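PDB 1IUG: putative aspartate aminotransferase from Thermus thermophilus, which probably transfers an amino group from aspartate to 2-oxoglutarate, using pyridoxal 5'-phosphate as cofactor. Local coordinates for residues Leu79-Gly84 / Ala123-Val128; Thr61-Ala66 / Gly194-Ser199. All blocks are in the same frame, centred on the assembly; numbering follows the deposited sequence.

Contact 1: residues Leu79-Gly84 / Ala123-Val128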
ATOM      1  N   LEU A  79       5.203 -27.057   4.022  1.00 33.94           N
ATOM      2  CA  LEU A  79       6.411 -27.373   3.283  1.00 34.06           C
ATOM      3  C   LEU A  79       6.750 -26.195   2.368  1.00 33.11           C
ATOM      4  O   LEU A  79       5.923 -25.767   1.562  1.00 33.55           O
ATOM      5  CB  LEU A  79       6.184 -28.658   2.484  1.00 35.27           C
ATOM      6  CG  LEU A  79       7.287 -29.218   1.593  1.00 38.25           C
ATOM      7  CD1 LEU A  79       8.578 -29.348   2.373  1.00 40.41           C
ATOM      8  CD2 LEU A  79       6.839 -30.569   1.057  1.00 38.74           C
ATOM      9  N   VAL A  80       7.961 -25.661   2.519  1.00 31.55           N
ATOM     10  CA  VAL A  80       8.409 -24.524   1.722  1.00 30.28           C
ATOM     11  C   VAL A  80       9.762 -24.752   1.048  1.00 30.77           C
ATOM     12  O   VAL A  80      10.808 -24.715   1.704  1.00 29.84           O
ATOM     13  CB  VAL A  80       8.519 -23.234   2.586  1.00 31.37           C
ATOM     14  CG1 VAL A  80       8.963 -22.056   1.730  1.00 28.32           C
ATOM     15  CG2 VAL A  80       7.190 -22.932   3.270  1.00 26.90           C
ATOM     16  N   PRO A  81       9.754 -25.037  -0.265  1.00 29.12           N
ATOM     17  CA  PRO A  81      10.994 -25.259  -1.012  1.00 28.29           C
ATOM     18  C   PRO A  81      11.659 -23.904  -1.230  1.00 28.64           C
ATOM     19  O   PRO A  81      10.980 -22.913  -1.509  1.00 27.83           O
ATOM     20  CB  PRO A  81      10.497 -25.827  -2.343  1.00 28.61           C
ATOM     21  CG  PRO A  81       9.174 -26.428  -2.003  1.00 30.18           C
ATOM     22  CD  PRO A  81       8.588 -25.402  -1.083  1.00 29.86           C
ATOM     23  N   VAL A  82      12.978 -23.853  -1.087  1.00 28.05           N
ATOM     24  CA  VAL A  82      13.708 -22.612  -1.280  1.00 27.22           C
ATOM     25  C   VAL A  82      14.742 -22.775  -2.387  1.00 27.93           C
ATOM     26  O   VAL A  82      15.611 -23.645  -2.324  1.00 27.84           O
ATOM     27  CB  VAL A  82      14.365 -22.132   0.028  1.00 27.79           C
ATOM     28  CG1 VAL A  82      15.168 -20.856  -0.216  1.00 29.55           C
ATOM     29  CG2 VAL A  82      13.293 -21.878   1.075  1.00 27.22           C
ATOM     30  N   TYR A  83      14.617 -21.941  -3.415  1.00 27.05           N
ATOM     31  CA  TYR A  83      15.504 -21.978  -4.568  1.00 26.42           C
ATOM     32  C   TYR A  83      15.754 -20.582  -5.131  1.00 26.75           C
ATOM     33  O   TYR A  83      16.156 -20.425  -6.286  1.00 27.27           O
ATOM     34  CB  TYR A  83      14.917 -22.897  -5.648  1.00 25.85           C
ATOM     35  CG  TYR A  83      13.422 -22.749  -5.848  1.00 23.72           C
ATOM     36  CD1 TYR A  83      12.906 -22.064  -6.949  1.00 23.73           C
ATOM     37  CD2 TYR A  83      12.524 -23.296  -4.933  1.00 22.33           C
ATOM     38  CE1 TYR A  83      11.524 -21.930  -7.131  1.00 21.99           C
ATOM     39  CE2 TYR A  83      11.150 -23.170  -5.105  1.00 23.75           C
ATOM     40  CZ  TYR A  83      10.658 -22.485  -6.206  1.00 23.09           C
ATOM     41  OH  TYR A  83       9.299 -22.365  -6.364  1.00 22.88           O
ATOM     42  N   GLY A  84      15.532 -19.572  -4.297  1.00 26.80           N
ATOM     43  CA  GLY A  84      15.744 -18.211  -4.732  1.00 27.41           C
ATOM     44  C   GLY A  84      15.371 -17.206  -3.672  1.00 27.81           C
ATOM     45  O   GLY A  84      14.914 -17.568  -2.589  1.00 27.93           O
ATOM     46  N   ALA A 123      -0.016 -29.614   6.052  1.00 33.55           N
ATOM     47  CA  ALA A 123      -1.260 -28.890   5.828  1.00 32.86           C
ATOM     48  C   ALA A 123      -1.178 -28.043   4.553  1.00 32.05           C
ATOM     49  O   ALA A 123      -2.199 -27.744   3.934  1.00 30.69           O
ATOM     50  CB  ALA A 123      -1.568 -28.012   7.027  1.00 32.64           C
ATOM     51  N   GLY A 124       0.039 -27.672   4.159  1.00 31.67           N
ATOM     52  CA  GLY A 124       0.201 -26.860   2.969  1.00 31.13           C
ATOM     53  C   GLY A 124       1.573 -26.849   2.319  1.00 30.58           C
ATOM     54  O   GLY A 124       2.563 -27.297   2.896  1.00 30.01           O
ATOM     55  N   LEU A 125       1.596 -26.355   1.082  1.00 30.51           N
ATOM     56  CA  LEU A 125       2.803 -26.221   0.272  1.00 29.01           C
ATOM     57  C   LEU A 125       2.799 -24.804  -0.308  1.00 28.99           C
ATOM     58  O   LEU A 125       1.766 -24.318  -0.792  1.00 28.34           O
ATOM     59  CB  LEU A 125       2.798 -27.236  -0.876  1.00 28.57           C
ATOM     60  CG  LEU A 125       3.896 -27.091  -1.936  1.00 29.03           C
ATOM     61  CD1 LEU A 125       5.265 -27.372  -1.336  1.00 29.21           C
ATOM     62  CD2 LEU A 125       3.628 -28.028  -3.099  1.00 29.21           C
ATOM     63  N   LEU A 126       3.933 -24.119  -0.199  1.00 27.01           N
ATOM     64  CA  LEU A 126       4.049 -22.765  -0.727  1.00 27.14           C
ATOM     65  C   LEU A 126       5.073 -22.793  -1.839  1.00 26.01           C
ATOM     66  O   LEU A 126       6.204 -23.245  -1.642  1.00 27.42           O
ATOM     67  CB  LEU A 126       4.468 -21.784   0.370  1.00 27.19           C
ATOM     68  CG  LEU A 126       3.504 -21.625   1.545  1.00 29.57           C
ATOM     69  CD1 LEU A 126       4.103 -20.658   2.569  1.00 26.88           C
ATOM     70  CD2 LEU A 126       2.147 -21.130   1.050  1.00 28.65           C
ATOM     71  N   LEU A 127       4.675 -22.323  -3.014  1.00 25.90           N
ATOM     72  CA  LEU A 127       5.560 -22.326  -4.170  1.00 26.44           C
ATOM     73  C   LEU A 127       5.654 -20.982  -4.872  1.00 25.34           C
ATOM     74  O   LEU A 127       4.704 -20.204  -4.877  1.00 23.58           O
ATOM     75  CB  LEU A 127       5.071 -23.363  -5.187  1.00 27.04           C
ATOM     76  CG  LEU A 127       5.043 -24.840  -4.794  1.00 27.76           C
ATOM     77  CD1 LEU A 127       4.159 -25.607  -5.775  1.00 28.38           C
ATOM     78  CD2 LEU A 127       6.455 -25.406  -4.768  1.00 24.34           C
ATOM     79  N   VAL A 128       6.817 -20.720  -5.456  1.00 25.73           N
ATOM     80  CA  VAL A 128       7.041 -19.505  -6.224  1.00 25.71           C
ATOM     81  C   VAL A 128       7.049 -19.966  -7.683  1.00 25.39           C
ATOM     82  O   VAL A 128       7.917 -20.740  -8.097  1.00 25.61           O
ATOM     83  CB  VAL A 128       8.377 -18.816  -5.853  1.00 24.42           C
ATOM     84  CG1 VAL A 128       8.648 -17.651  -6.790  1.00 22.72           C
ATOM     85  CG2 VAL A 128       8.310 -18.302  -4.426  1.00 21.31           C
TER
HETATM   86  O   HOH W   1       8.524 -21.713  -2.508  1.00 24.97           O
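The side chain of L125 lies alongside that of L79, both pointing the same way, and its CD1 packs 4.0 Å from L79 CG. With CG anti to the backbone N (chi1 171°), that branch also reaches the ring of P81, which crosses it at about a right angle with CD 3.9 Å from L125 CD1. P81 CG in turn meets CD2 of L127, so one face of the two strands is apolar; F147, L140 and L143 of helix 140-150 cover its L125 and L127. On the other face V80 CG2 touches L126 CD1, beneath Y91 and F90 of helix 85-96. Between these layers a parallel ladder continues from the R77 and A123 pair, with L79 N donating to G124 O (2.9 Å) and L126 N to L79 O (3.1 Å, 162° at the hydrogen). It then gives way at P81, which has no N-H to offer: its CD stands 3.3 Å from L126 O, and a water donates to both that oxygen and P81 O. Past the strand end, loop residue Y83 restores the link: its OH, tilted 19° from the carbonyl plane, donates to V128 O (2.7 Å), which lies at the ring edge, in plane. The two strands are neighbours in the mostly parallel seven-stranded sheet, helices on both faces, that forms the core of the large domain in fold-type I pyridoxal-phosphate enzymes.

Contact 2: residues Thr61-Ala66 / Gly194-Ser199; sequences TLAMEA and GFVALS
The A63 methyl and the V196 side chain both face across the contact, but pass side by side. The A63 methyl slips down onto the strand backbone, with CB 3.6 Å from F195 O, while V196 rises beside it and brings CG2 to 3.6 Å from A63 O and 4.0 Å from A63 CB. In V196, CG1 is anti to the backbone N (chi1 179°), which leaves CG2 beside that N, and this is the branch that touches the helix. A66, one turn on from A63, turns its methyl to the same branch, at 4.3 Å from V196 CG2. CG2 therefore sits against two alanines and a backbone carbonyl. No hydrogen bond joins the segments. G194, lacking a side chain, lets A63 come down with the two CA atoms 5.2 Å apart, and the axes approach to 6.9 Å, running in nearly the same sense at 29°. F195 turns the other way, onto L43 of helix 30-47 and I55. Strand 193-198 thus lies under helix 60-71 on one face and helix 30-47 on the other, antiparallel to both strand 52-57 and strand 178-182. L56 of strand 52-57 touches both A66 and V196, whereas M64, on the far side of the helix, packs on R89, F90 and I93 of helix 85-96.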
ATOM      1  N   THR A  61       4.686  -8.297  -1.522  1.00 25.68           N
ATOM      2  CA  THR A  61       5.023  -8.996  -0.284  1.00 25.35           C
ATOM      3  C   THR A  61       3.833  -9.019   0.678  1.00 25.99           C
ATOM      4  O   THR A  61       3.583 -10.033   1.342  1.00 27.02           O
ATOM      5  CB  THR A  61       6.250  -8.349   0.407  1.00 25.86           C
ATOM      6  OG1 THR A  61       7.364  -8.371  -0.490  1.00 23.92           O
ATOM      7  CG2 THR A  61       6.635  -9.116   1.670  1.00 25.62           C
ATOM      8  N   LEU A  62       3.084  -7.917   0.719  1.00 25.40           N
ATOM      9  CA  LEU A  62       1.910  -7.813   1.582  1.00 24.48           C
ATOM     10  C   LEU A  62       0.882  -8.883   1.220  1.00 22.05           C
ATOM     11  O   LEU A  62       0.268  -9.488   2.099  1.00 21.76           O
ATOM     12  CB  LEU A  62       1.272  -6.425   1.463  1.00 24.77           C
ATOM     13  CG  LEU A  62       0.032  -6.196   2.325  1.00 25.41           C
ATOM     14  CD1 LEU A  62       0.423  -6.188   3.793  1.00 28.65           C
ATOM     15  CD2 LEU A  62      -0.627  -4.888   1.950  1.00 28.64           C
ATOM     16  N   ALA A  63       0.693  -9.095  -0.080  1.00 21.60           N
ATOM     17  CA  ALA A  63      -0.250 -10.095  -0.580  1.00 21.46           C
ATOM     18  C   ALA A  63       0.197 -11.508  -0.194  1.00 21.06           C
ATOM     19  O   ALA A  63      -0.635 -12.371   0.089  1.00 21.87           O
ATOM     20  CB  ALA A  63      -0.388  -9.977  -2.102  1.00 18.74           C
ATOM     21  N   MET A  64       1.512 -11.736  -0.189  1.00 21.16           N
ATOM     22  CA  MET A  64       2.075 -13.036   0.180  1.00 23.04           C
ATOM     23  C   MET A  64       1.800 -13.332   1.650  1.00 23.13           C
ATOM     24  O   MET A  64       1.398 -14.439   1.999  1.00 23.57           O
ATOM     25  CB  MET A  64       3.582 -13.066  -0.076  1.00 23.34           C
ATOM     26  CG  MET A  64       3.974 -13.106  -1.534  1.00 25.31           C
ATOM     27  SD  MET A  64       5.744 -12.818  -1.739  1.00 29.53           S
ATOM     28  CE  MET A  64       6.448 -14.387  -1.218  1.00 25.69           C
ATOM     29  N   GLU A  65       1.997 -12.323   2.497  1.00 23.68           N
ATOM     30  CA  GLU A  65       1.760 -12.448   3.931  1.00 24.03           C
ATOM     31  C   GLU A  65       0.286 -12.678   4.239  1.00 24.33           C
ATOM     32  O   GLU A  65      -0.048 -13.486   5.104  1.00 25.15           O
ATOM     33  CB  GLU A  65       2.243 -11.196   4.674  1.00 23.98           C
ATOM     34  CG  GLU A  65       2.003 -11.252   6.187  1.00 24.28           C
ATOM     35  CD  GLU A  65       2.657 -10.109   6.944  1.00 23.71           C
ATOM     36  OE1 GLU A  65       3.646  -9.537   6.445  1.00 25.48           O
ATOM     37  OE2 GLU A  65       2.189  -9.792   8.052  1.00 24.94           O
ATOM     38  N   ALA A  66      -0.590 -11.963   3.536  1.00 23.00           N
ATOM     39  CA  ALA A  66      -2.029 -12.093   3.747  1.00 23.58           C
ATOM     40  C   ALA A  66      -2.526 -13.481   3.359  1.00 24.64           C
ATOM     41  O   ALA A  66      -3.425 -14.026   4.002  1.00 25.18           O
ATOM     42  CB  ALA A  66      -2.774 -11.034   2.963  1.00 23.87           C
ATOM     43  N   GLY A 194      -1.343  -5.125  -4.414  1.00 22.56           N
ATOM     44  CA  GLY A 194      -1.032  -6.536  -4.275  1.00 21.40           C
ATOM     45  C   GLY A 194      -2.357  -7.259  -4.450  1.00 22.21           C
ATOM     46  O   GLY A 194      -3.410  -6.701  -4.120  1.00 24.07           O
ATOM     47  N   PHE A 195      -2.333  -8.465  -5.010  1.00 20.83           N
ATOM     48  CA  PHE A 195      -3.569  -9.217  -5.214  1.00 21.25           C
ATOM     49  C   PHE A 195      -3.518 -10.622  -4.620  1.00 21.15           C
ATOM     50  O   PHE A 195      -2.514 -11.326  -4.730  1.00 21.27           O
ATOM     51  CB  PHE A 195      -3.900  -9.327  -6.708  1.00 21.15           C
ATOM     52  CG  PHE A 195      -3.742  -8.043  -7.460  1.00 23.49           C
ATOM     53  CD1 PHE A 195      -2.601  -7.811  -8.221  1.00 23.82           C
ATOM     54  CD2 PHE A 195      -4.715  -7.053  -7.386  1.00 24.56           C
ATOM     55  CE1 PHE A 195      -2.430  -6.610  -8.892  1.00 25.17           C
ATOM     56  CE2 PHE A 195      -4.551  -5.846  -8.057  1.00 24.35           C
ATOM     57  CZ  PHE A 195      -3.408  -5.624  -8.809  1.00 25.60           C
ATOM     58  N   VAL A 196      -4.608 -11.008  -3.974  1.00 21.08           N
ATOM     59  CA  VAL A 196      -4.732 -12.336  -3.394  1.00 22.69           C
ATOM     60  C   VAL A 196      -5.916 -12.997  -4.087  1.00 22.78           C
ATOM     61  O   VAL A 196      -7.060 -12.537  -3.975  1.00 20.32           O
ATOM     62  CB  VAL A 196      -4.999 -12.307  -1.871  1.00 23.54           C
ATOM     63  CG1 VAL A 196      -5.129 -13.734  -1.345  1.00 24.15           C
ATOM     64  CG2 VAL A 196      -3.873 -11.595  -1.145  1.00 23.30           C
ATOM     65  N   ALA A 197      -5.612 -14.018  -4.881  1.00 23.44           N
ATOM     66  CA  ALA A 197      -6.633 -14.766  -5.599  1.00 24.82           C
ATOM     67  C   ALA A 197      -6.921 -16.030  -4.801  1.00 24.35           C
ATOM     68  O   ALA A 197      -6.003 -16.767  -4.445  1.00 24.07           O
ATOM     69  CB  ALA A 197      -6.153 -15.112  -7.005  1.00 21.99           C
ATOM     70  N   LEU A 198      -8.199 -16.257  -4.514  1.00 24.95           N
ATOM     71  CA  LEU A 198      -8.639 -17.415  -3.748  1.00 25.93           C
ATOM     72  C   LEU A 198      -9.637 -18.259  -4.535  1.00 26.40           C
ATOM     73  O   LEU A 198     -10.671 -17.758  -4.983  1.00 26.46           O
ATOM     74  CB  LEU A 198      -9.296 -16.956  -2.440  1.00 27.13           C
ATOM     75  CG  LEU A 198      -8.454 -16.102  -1.486  1.00 28.14           C
ATOM     76  CD1 LEU A 198      -9.351 -15.367  -0.515  1.00 29.94           C
ATOM     77  CD2 LEU A 198      -7.441 -16.968  -0.754  1.00 28.25           C
ATOM     78  N   SER A 199      -9.324 -19.540  -4.691  1.00 27.30           N
ATOM     79  CA  SER A 199     -10.199 -20.474  -5.395  1.00 28.60           C
ATOM     80  C   SER A 199     -11.397 -20.784  -4.489  1.00 29.24           C
ATOM     81  O   SER A 199     -11.376 -20.470  -3.289  1.00 26.96           O
ATOM     82  CB  SER A 199      -9.442 -21.773  -5.701  1.00 28.99           C
ATOM     83  OG  SER A 199      -9.156 -22.486  -4.509  1.00 28.16           O
TER

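Overall arrangement
Contacts 1 and 2 join distant parts of a chain in one sheet: their centres lie 15 Å apart, their nearest atoms about 5 Å. Helix 60-71 of contact 2 leads into strand 77-82 of contact 1, completing the beta-alpha-beta crossover from strand 52-57, which runs parallel to it though far across the sheet. Helix 85-96 bridges both, since F90 meets L126 and M64. The cofactor lies at the N-terminal end of helix 60-71: T61 OG1 bonds a phosphate oxygen of the pyridoxal-phosphate-modified K185 as well as R89, and E65 bonds Y212 N of the second subunit. The V128 side chain of contact 1 is about 11 Å from that of R322, predicted to bind substrate.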